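PDB 6DQX: ribonucleoside-diphosphate reductase, alpha chain from Actinobacillus ureae ATCC 25976, which probably reduces ribonucleoside diphosphates to deoxyribonucleotides, as the catalytic subunit of a class Id ribonucleotide reductase. Local coordinates for residues Arg335-Arg338 and Phe339-His343; Glu31-Glu35 and Asp36-Phe40; Trp218-Ser221 and Met222-Gly225. One frame throughout, in Å; residues are numbered along the deposited sequence.

Contact 1: residues Arg335-Arg338 and Phe339-His343; sequences RAHR and FATRH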
loop_
_atom_site.group_PDB
_atom_site.type_symbol
_atom_site.label_atom_id
_atom_site.label_comp_id
_atom_site.label_asym_id
_atom_site.label_seq_id
_atom_site.Cartn_x
_atom_site.Cartn_y
_atom_site.Cartn_z
ATOM N N ARG A 335 -17.059 -1.152 4.488
ATOM C CA ARG A 335 -17.193 -0.449 5.775
ATOM C C ARG A 335 -17.950 0.856 5.583
ATOM O O ARG A 335 -18.699 1.254 6.476
ATOM C CB ARG A 335 -15.839 -0.176 6.437
ATOM C CG ARG A 335 -15.096 -1.449 6.823
ATOM C CD ARG A 335 -14.096 -1.236 7.923
ATOM N NE ARG A 335 -12.975 -0.425 7.461
ATOM C CZ ARG A 335 -11.852 -0.212 8.141
ATOM N NH1 ARG A 335 -11.687 -0.694 9.358
ATOM N NH2 ARG A 335 -10.896 0.543 7.609
ATOM N N ALA A 336 -17.725 1.514 4.445
ATOM C CA ALA A 336 -18.421 2.761 4.099
ATOM C C ALA A 336 -19.866 2.476 3.688
ATOM O O ALA A 336 -20.787 3.226 4.031
ATOM C CB ALA A 336 -17.704 3.487 3.003
ATOM N N HIS A 337 -20.060 1.405 2.932
ATOM C CA HIS A 337 -21.427 0.982 2.571
ATOM C C HIS A 337 -22.265 0.756 3.818
ATOM O O HIS A 337 -23.423 1.252 3.890
ATOM C CB HIS A 337 -21.380 -0.284 1.717
ATOM C CG HIS A 337 -22.725 -0.867 1.435
ATOM N ND1 HIS A 337 -23.527 -0.397 0.433
ATOM C CD2 HIS A 337 -23.423 -1.839 2.053
ATOM C CE1 HIS A 337 -24.664 -1.070 0.431
ATOM N NE2 HIS A 337 -24.620 -1.958 1.396
ATOM N N ARG A 338 -21.688 0.053 4.801
ATOM C CA ARG A 338 -22.329 -0.220 6.075
ATOM C C ARG A 338 -22.666 1.098 6.797
ATOM O O ARG A 338 -23.807 1.316 7.234
ATOM C CB ARG A 338 -21.443 -1.092 6.963
ATOM C CG ARG A 338 -22.049 -1.381 8.322
ATOM C CD ARG A 338 -21.246 -2.410 9.074
ATOM N NE ARG A 338 -21.660 -2.497 10.465
ATOM C CZ ARG A 338 -22.743 -3.138 10.921
ATOM N NH1 ARG A 338 -23.588 -3.758 10.116
ATOM N NH2 ARG A 338 -22.980 -3.139 12.219
ATOM N N PHE A 339 -21.683 1.978 6.899
ATOM C CA PHE A 339 -21.917 3.263 7.548
ATOM C C PHE A 339 -23.040 4.045 6.925
ATOM O O PHE A 339 -23.944 4.500 7.635
ATOM C CB PHE A 339 -20.648 4.151 7.564
ATOM C CG PHE A 339 -20.869 5.466 8.262
ATOM C CD1 PHE A 339 -21.404 6.539 7.577
ATOM C CD2 PHE A 339 -20.563 5.605 9.606
ATOM C CE1 PHE A 339 -21.603 7.767 8.199
ATOM C CE2 PHE A 339 -20.780 6.814 10.259
ATOM C CZ PHE A 339 -21.303 7.888 9.557
ATOM N N ALA A 340 -22.981 4.236 5.615
ATOM C CA ALA A 340 -24.007 4.985 4.910
ATOM C C ALA A 340 -25.396 4.371 5.118
ATOM O O ALA A 340 -26.332 5.091 5.439
ATOM C CB ALA A 340 -23.727 5.079 3.436
ATOM N N THR A 341 -25.491 3.059 4.968
ATOM C CA THR A 341 -26.762 2.331 5.195
ATOM C C THR A 341 -27.358 2.595 6.595
ATOM O O THR A 341 -28.564 2.828 6.738
ATOM C CB THR A 341 -26.574 0.825 4.994
ATOM O OG1 THR A 341 -26.121 0.624 3.651
ATOM C CG2 THR A 341 -27.923 0.067 5.232
ATOM N N ARG A 342 -26.523 2.541 7.627
ATOM C CA ARG A 342 -27.017 2.626 8.983
ATOM C C ARG A 342 -27.205 4.039 9.530
ATOM O O ARG A 342 -28.041 4.239 10.412
ATOM C CB ARG A 342 -26.124 1.815 9.897
ATOM C CG ARG A 342 -26.041 0.369 9.458
ATOM C CD ARG A 342 -24.999 -0.378 10.241
ATOM N NE ARG A 342 -25.409 -0.726 11.587
ATOM C CZ ARG A 342 -24.809 -0.370 12.727
ATOM N NH1 ARG A 342 -23.732 0.400 12.782
ATOM N NH2 ARG A 342 -25.305 -0.835 13.856
ATOM N N HIS A 343 -26.412 4.998 9.031
ATOM C CA HIS A 343 -26.361 6.371 9.557
ATOM C C HIS A 343 -27.055 7.396 8.672
ATOM O O HIS A 343 -27.693 8.314 9.180
ATOM C CB HIS A 343 -24.894 6.834 9.705
ATOM C CG HIS A 343 -24.149 6.149 10.806
ATOM N ND1 HIS A 343 -23.660 4.858 10.719
ATOM C CD2 HIS A 343 -23.785 6.606 12.014
ATOM C CE1 HIS A 343 -23.045 4.555 11.856
ATOM N NE2 HIS A 343 -23.113 5.601 12.658
#
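The guanidinium groups of Arg338 and Arg342, one helical turn apart, lie flat on each other with their centres 3.9 Å apart and their planes only 10° from parallel. Arg338 NH2 sits over the middle of the Arg342 group, 3.4 Å from Arg342 CZ, while Arg342 CD covers the centre of the Arg338 group. The chain of Arg338 runs extended from CG to NE, whereas that of Arg342 bends at chi3 (76°), which turns its flat end against its neighbour. The stacked pair is surrounded by carboxylates: Arg338 NE forms a salt bridge with Asp285, and Arg342 with Glu286 and Glu399, which probably balance the two charges and help to hold both groups in place.

A second pair of flat groups meets on the buried side, where CE2 of Phe339 lies over the centre of one face of the His343 imidazole. His343 ND1, in turn above the rim of the Phe339 ring, donates to Phe339 O at 3.1 Å, a bent bond in the imidazole plane; the same oxygen also takes the backbone N-H of His343. His337 has Thr341 OG1 over one ring face, toward the rim, and its ND1 bonds to Ser327. The Thr341 hydroxyl donates to His337 O at 2.8 Å, from the face of that carbonyl opposite to the one used by Thr341 N, so two donors grip one oxygen.

These i to i+4 contacts belong to helix 334-343 in the barrel domain. Ala336 and Ala340 pack on Val289 of strand 288-296, Phe339 rests on Phe288, and Ala340 and Thr341 touch helix 308-327. Arg335 touches Ser108 of strand 105-109 and forms a salt bridge with Glu123.

Contact 2: residues Glu31-Glu35 and Asp36-Phe40; sequences EWLNE and DSRLF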
loop_
_atom_site.group_PDB
_atom_site.type_symbol
_atom_site.label_atom_id
_atom_site.label_comp_id
_atom_site.label_asym_id
_atom_site.label_seq_id
_atom_site.Cartn_x
_atom_site.Cartn_y
_atom_site.Cartn_z
ATOM N N GLU A 31 -28.244 33.800 -13.390
ATOM C CA GLU A 31 -27.265 34.882 -13.515
ATOM C C GLU A 31 -25.873 34.421 -13.121
ATOM O O GLU A 31 -24.880 34.818 -13.739
ATOM C CB GLU A 31 -27.671 36.101 -12.694
ATOM C CG GLU A 31 -26.728 37.289 -12.878
ATOM C CD GLU A 31 -27.103 38.461 -12.017
ATOM O OE1 GLU A 31 -27.758 39.381 -12.535
ATOM O OE2 GLU A 31 -26.740 38.460 -10.825
ATOM N N TRP A 32 -25.811 33.590 -12.076
ATOM C CA TRP A 32 -24.571 32.980 -11.595
ATOM C C TRP A 32 -23.803 32.163 -12.620
ATOM O O TRP A 32 -22.582 32.090 -12.561
ATOM C CB TRP A 32 -24.849 32.098 -10.362
ATOM C CG TRP A 32 -25.711 30.877 -10.582
ATOM C CD1 TRP A 32 -27.055 30.790 -10.417
ATOM C CD2 TRP A 32 -25.273 29.560 -10.929
ATOM N NE1 TRP A 32 -27.484 29.534 -10.648
ATOM C CE2 TRP A 32 -26.413 28.743 -10.961
ATOM C CE3 TRP A 32 -24.026 28.987 -11.188
ATOM C CZ2 TRP A 32 -26.358 27.386 -11.270
ATOM C CZ3 TRP A 32 -23.960 27.647 -11.514
ATOM C CH2 TRP A 32 -25.132 26.848 -11.546
ATOM N N LEU A 33 -24.530 31.538 -13.530
ATOM C CA LEU A 33 -23.974 30.695 -14.575
ATOM C C LEU A 33 -23.535 31.577 -15.742
ATOM O O LEU A 33 -24.149 31.587 -16.806
ATOM C CB LEU A 33 -25.019 29.663 -14.995
ATOM C CG LEU A 33 -24.615 28.527 -15.928
ATOM C CD1 LEU A 33 -23.405 27.791 -15.390
ATOM C CD2 LEU A 33 -25.796 27.567 -16.057
ATOM N N ASN A 34 -22.484 32.350 -15.495
ATOM C CA ASN A 34 -21.925 33.246 -16.502
ATOM C C ASN A 34 -20.850 32.483 -17.279
ATOM O O ASN A 34 -20.655 31.275 -17.064
ATOM C CB ASN A 34 -21.395 34.526 -15.855
ATOM C CG ASN A 34 -20.197 34.309 -14.964
ATOM O OD1 ASN A 34 -19.684 33.203 -14.806
ATOM N ND2 ASN A 34 -19.733 35.394 -14.367
ATOM N N GLU A 35 -20.137 33.176 -18.162
ATOM C CA GLU A 35 -19.194 32.496 -19.044
ATOM C C GLU A 35 -18.036 31.870 -18.239
ATOM O O GLU A 35 -17.622 30.754 -18.536
ATOM C CB GLU A 35 -18.717 33.456 -20.155
ATOM C CG GLU A 35 -17.988 32.801 -21.327
ATOM C CD GLU A 35 -18.808 31.744 -22.049
ATOM O OE1 GLU A 35 -18.241 30.681 -22.386
ATOM O OE2 GLU A 35 -20.016 31.958 -22.282
ATOM N N ASP A 36 -17.574 32.555 -17.189
ATOM C CA ASP A 36 -16.537 32.008 -16.294
ATOM C C ASP A 36 -16.969 30.671 -15.685
ATOM O O ASP A 36 -16.223 29.678 -15.702
ATOM C CB ASP A 36 -16.227 32.985 -15.152
ATOM C CG ASP A 36 -15.511 34.267 -15.617
ATOM O OD1 ASP A 36 -15.059 34.349 -16.779
ATOM O OD2 ASP A 36 -15.412 35.200 -14.795
ATOM N N SER A 37 -18.190 30.649 -15.154
ATOM C CA SER A 37 -18.715 29.436 -14.521
ATOM C C SER A 37 -18.935 28.303 -15.520
ATOM O O SER A 37 -18.594 27.158 -15.240
ATOM C CB SER A 37 -19.998 29.739 -13.738
ATOM O OG SER A 37 -19.680 30.569 -12.639
ATOM N N ARG A 38 -19.489 28.617 -16.681
ATOM C CA ARG A 38 -19.666 27.604 -17.716
ATOM C C ARG A 38 -18.348 26.976 -18.116
ATOM O O ARG A 38 -18.261 25.755 -18.210
ATOM C CB ARG A 38 -20.356 28.179 -18.960
ATOM C CG ARG A 38 -21.870 28.162 -18.872
ATOM C CD ARG A 38 -22.495 28.303 -20.251
ATOM N NE ARG A 38 -22.188 29.602 -20.817
ATOM C CZ ARG A 38 -22.761 30.754 -20.463
ATOM N NH1 ARG A 38 -23.708 30.803 -19.516
ATOM N NH2 ARG A 38 -22.375 31.879 -21.063
ATOM N N LEU A 39 -17.328 27.815 -18.353
ATOM C CA LEU A 39 -15.984 27.318 -18.720
ATOM C C LEU A 39 -15.390 26.454 -17.635
ATOM O O LEU A 39 -14.854 25.371 -17.909
ATOM C CB LEU A 39 -14.998 28.468 -19.021
ATOM C CG LEU A 39 -14.740 28.732 -20.492
ATOM C CD1 LEU A 39 -16.049 29.002 -21.215
ATOM C CD2 LEU A 39 -13.773 29.887 -20.651
ATOM N N PHE A 40 -15.475 26.935 -16.404
ATOM C CA PHE A 40 -14.966 26.180 -15.256
ATOM C C PHE A 40 -15.616 24.798 -15.185
ATOM O O PHE A 40 -14.937 23.787 -15.056
ATOM C CB PHE A 40 -15.203 26.957 -13.962
ATOM C CG PHE A 40 -14.491 26.369 -12.758
ATOM C CD1 PHE A 40 -13.147 26.642 -12.527
ATOM C CD2 PHE A 40 -15.156 25.527 -11.878
ATOM C CE1 PHE A 40 -12.481 26.103 -11.426
ATOM C CE2 PHE A 40 -14.497 24.982 -10.771
ATOM C CZ PHE A 40 -13.159 25.274 -10.542
HETATM O O HOH W 1 -16.990 35.069 -12.565
#
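Arg38 folds back over the first turn of its own helix, its guanidinium drawn between the carboxylate of Glu35 and the carbonyl of Leu33. Arg38 NH2 forms a salt bridge with Glu35 OE2 at 2.7 Å, meeting that oxygen from above the carboxylate plane, and the two flat groups are steeply turned, 67° apart. Arg38 NH1 comes within 2.9 Å of Leu33 O, but at an angle too poor for a hydrogen bond. Bends at chi3 of Arg38 (-65°) and chi2 of Glu35 bring the charged ends together, and the Arg38 CG packs against Leu33 CD1 at 3.8 Å.

Asn34 is the N-cap. With its CG held between backbone N and carbonyl carbon (chi1 67°), the side chain curls forward so that OD1 accepts the Ser37 N-H at 3.0 Å, nearly straight. Its ND2 and Asp36 OD2 share a water that accepts from the amide and donates to the carboxylate. Leu33, centre of an inverse gamma turn, brings the chain to this cap. The acidic side chains of Glu35 and Asp36 lie in the first turn, where they would probably interact well with the helix dipole.

The start of helix 35-44 lies against helix 418-423, where Ser37 OG bonds to Ile423 O and Phe40 meets Phe422 edge-to-face; the loop before it packs on helix 52-67 through Trp32 and Leu33.

Contact 3: residues Trp218-Ser221 and Met222-Gly225; sequences WLES and MKAG. With EDO (1,2-ethanediol), chain G.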
loop_
_atom_site.group_PDB
_atom_site.type_symbol
_atom_site.label_atom_id
_atom_site.label_comp_id
_atom_site.label_asym_id
_atom_site.label_seq_id
_atom_site.Cartn_x
_atom_site.Cartn_y
_atom_site.Cartn_z
ATOM N N TRP A 218 -5.445 17.237 28.794
ATOM C CA TRP A 218 -4.081 17.460 28.309
ATOM C C TRP A 218 -3.753 18.954 28.261
ATOM O O TRP A 218 -2.701 19.394 28.767
ATOM C CB TRP A 218 -3.853 16.812 26.922
ATOM C CG TRP A 218 -2.405 16.754 26.531
ATOM C CD1 TRP A 218 -1.570 15.699 26.698
ATOM C CD2 TRP A 218 -1.626 17.791 25.928
ATOM N NE1 TRP A 218 -0.317 16.008 26.245
ATOM C CE2 TRP A 218 -0.322 17.292 25.769
ATOM C CE3 TRP A 218 -1.902 19.100 25.514
ATOM C CZ2 TRP A 218 0.707 18.051 25.206
ATOM C CZ3 TRP A 218 -0.887 19.857 24.964
ATOM C CH2 TRP A 218 0.410 19.323 24.805
ATOM N N LEU A 219 -4.634 19.740 27.643
ATOM C CA LEU A 219 -4.439 21.187 27.585
ATOM C C LEU A 219 -4.484 21.858 28.948
ATOM O O LEU A 219 -3.729 22.809 29.157
ATOM C CB LEU A 219 -5.447 21.874 26.667
ATOM C CG LEU A 219 -5.153 21.838 25.186
ATOM C CD1 LEU A 219 -6.406 22.331 24.460
ATOM C CD2 LEU A 219 -3.939 22.668 24.804
ATOM N N GLU A 220 -5.336 21.391 29.861
ATOM C CA GLU A 220 -5.350 21.954 31.230
ATOM C C GLU A 220 -4.049 21.658 32.001
ATOM O O GLU A 220 -3.574 22.503 32.771
ATOM C CB GLU A 220 -6.559 21.477 32.032
ATOM C CG GLU A 220 -7.890 22.082 31.567
ATOM C CD GLU A 220 -7.957 23.599 31.713
ATOM O OE1 GLU A 220 -7.511 24.128 32.760
ATOM O OE2 GLU A 220 -8.445 24.265 30.772
ATOM N N SER A 221 -3.491 20.471 31.785
ATOM C CA SER A 221 -2.185 20.106 32.340
ATOM C C SER A 221 -1.086 21.006 31.788
ATOM O O SER A 221 -0.246 21.475 32.551
ATOM C CB SER A 221 -1.876 18.620 32.073
ATOM O OG SER A 221 -0.618 18.239 32.603
ATOM N N MET A 222 -1.105 21.248 30.476
ATOM C CA MET A 222 -0.180 22.173 29.799
ATOM C C MET A 222 -0.271 23.612 30.349
ATOM O O MET A 222 0.758 24.260 30.639
ATOM C CB MET A 222 -0.472 22.185 28.296
ATOM C CG MET A 222 0.559 22.865 27.421
ATOM S SD MET A 222 0.477 24.656 27.284
ATOM C CE MET A 222 -1.068 24.901 26.394
ATOM N N LYS A 223 -1.499 24.113 30.463
ATOM C CA LYS A 223 -1.734 25.473 30.975
ATOM C C LYS A 223 -1.322 25.628 32.448
ATOM O O LYS A 223 -0.763 26.662 32.828
ATOM C CB LYS A 223 -3.196 25.884 30.775
ATOM C CG LYS A 223 -3.544 26.134 29.310
ATOM C CD LYS A 223 -4.949 26.692 29.118
ATOM C CE LYS A 223 -6.042 25.677 29.385
ATOM N NZ LYS A 223 -7.380 26.341 29.409
ATOM N N ALA A 224 -1.565 24.591 33.251
ATOM C CA ALA A 224 -1.123 24.556 34.648
ATOM C C ALA A 224 0.411 24.416 34.858
ATOM O O ALA A 224 0.865 24.411 36.003
ATOM C CB ALA A 224 -1.859 23.460 35.404
ATOM N N GLY A 225 1.187 24.265 33.781
ATOM C CA GLY A 225 2.644 24.414 33.815
ATOM C C GLY A 225 3.506 23.207 33.471
ATOM O O GLY A 225 4.730 23.313 33.537
HETATM C C1 EDO G . 2.430 13.953 26.528
HETATM O O1 EDO G . 1.283 13.574 27.291
HETATM C C2 EDO G . 2.170 13.454 25.114
HETATM O O2 EDO G . 3.194 13.497 24.104
#
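Met222 is flanked by two residues of the preceding turn, Trp218 and Leu219, which approach it in different ways. The indole of Trp218 slants across it, with CZ3 of the six-membered ring 4.1 Å from Met222 CB. Leu219 instead runs side by side with it in the same direction, its CD2 4.0 Å from Met222 CE. Bends at chi2 and chi3 (-82° and -67°) fold the thioether so that its terminal methyl comes back to the leucine. Leu540 of helix 532-544 packs on Leu219 and Met222, and Trp233 of helix 227-243 touches Met222.

On another side of the helix, the chains of Glu220 and Lys223 slant across each other. Glu220, bent at chi2, turns its carboxylate toward the lysine, and Lys223 NZ reaches OE2 at 2.7 Å from above the carboxylate plane. At the far edge of the indole, Trp218 NE1 makes a weak bond to O1 of a 1,2-ethanediol, probably from the crystallisation liquor, which Ile187 O and Tyr228 OH also hold.

Gly225, with positive phi (118°), closes the helix in a Schellman motif. Chemically, the segment is divided: Leu219 and Met222 form its apolar side, Lys229 makes a cation-pi contact with the Trp218 indole and bonds to Ser221 OG, and Lys223, paired with two carboxylates, Glu220 and Glu544, probably stays protonated.

How the contacts relate
The three contacts are separate local contacts within helices or at their ends, strung along the chain in the order contact 2, contact 3, contact 1, and none touches another. Contact 1 lies about 36 Å from contact 2 and 38 Å from contact 3, centre to centre, while contacts 2 and 3 are about 51 Å apart on opposite sides of the chain's centre. Contact 1 lies on a helix packed on strands 288-296 and 105-109 and on helix 308-327, contact 3 on one packed on helices 227-243 and 532-544; contact 2 starts helix 35-44. All lie away from the magnesium site at His65, although a bound magnesium ion lies about 12 Å from the Trp218 side chain.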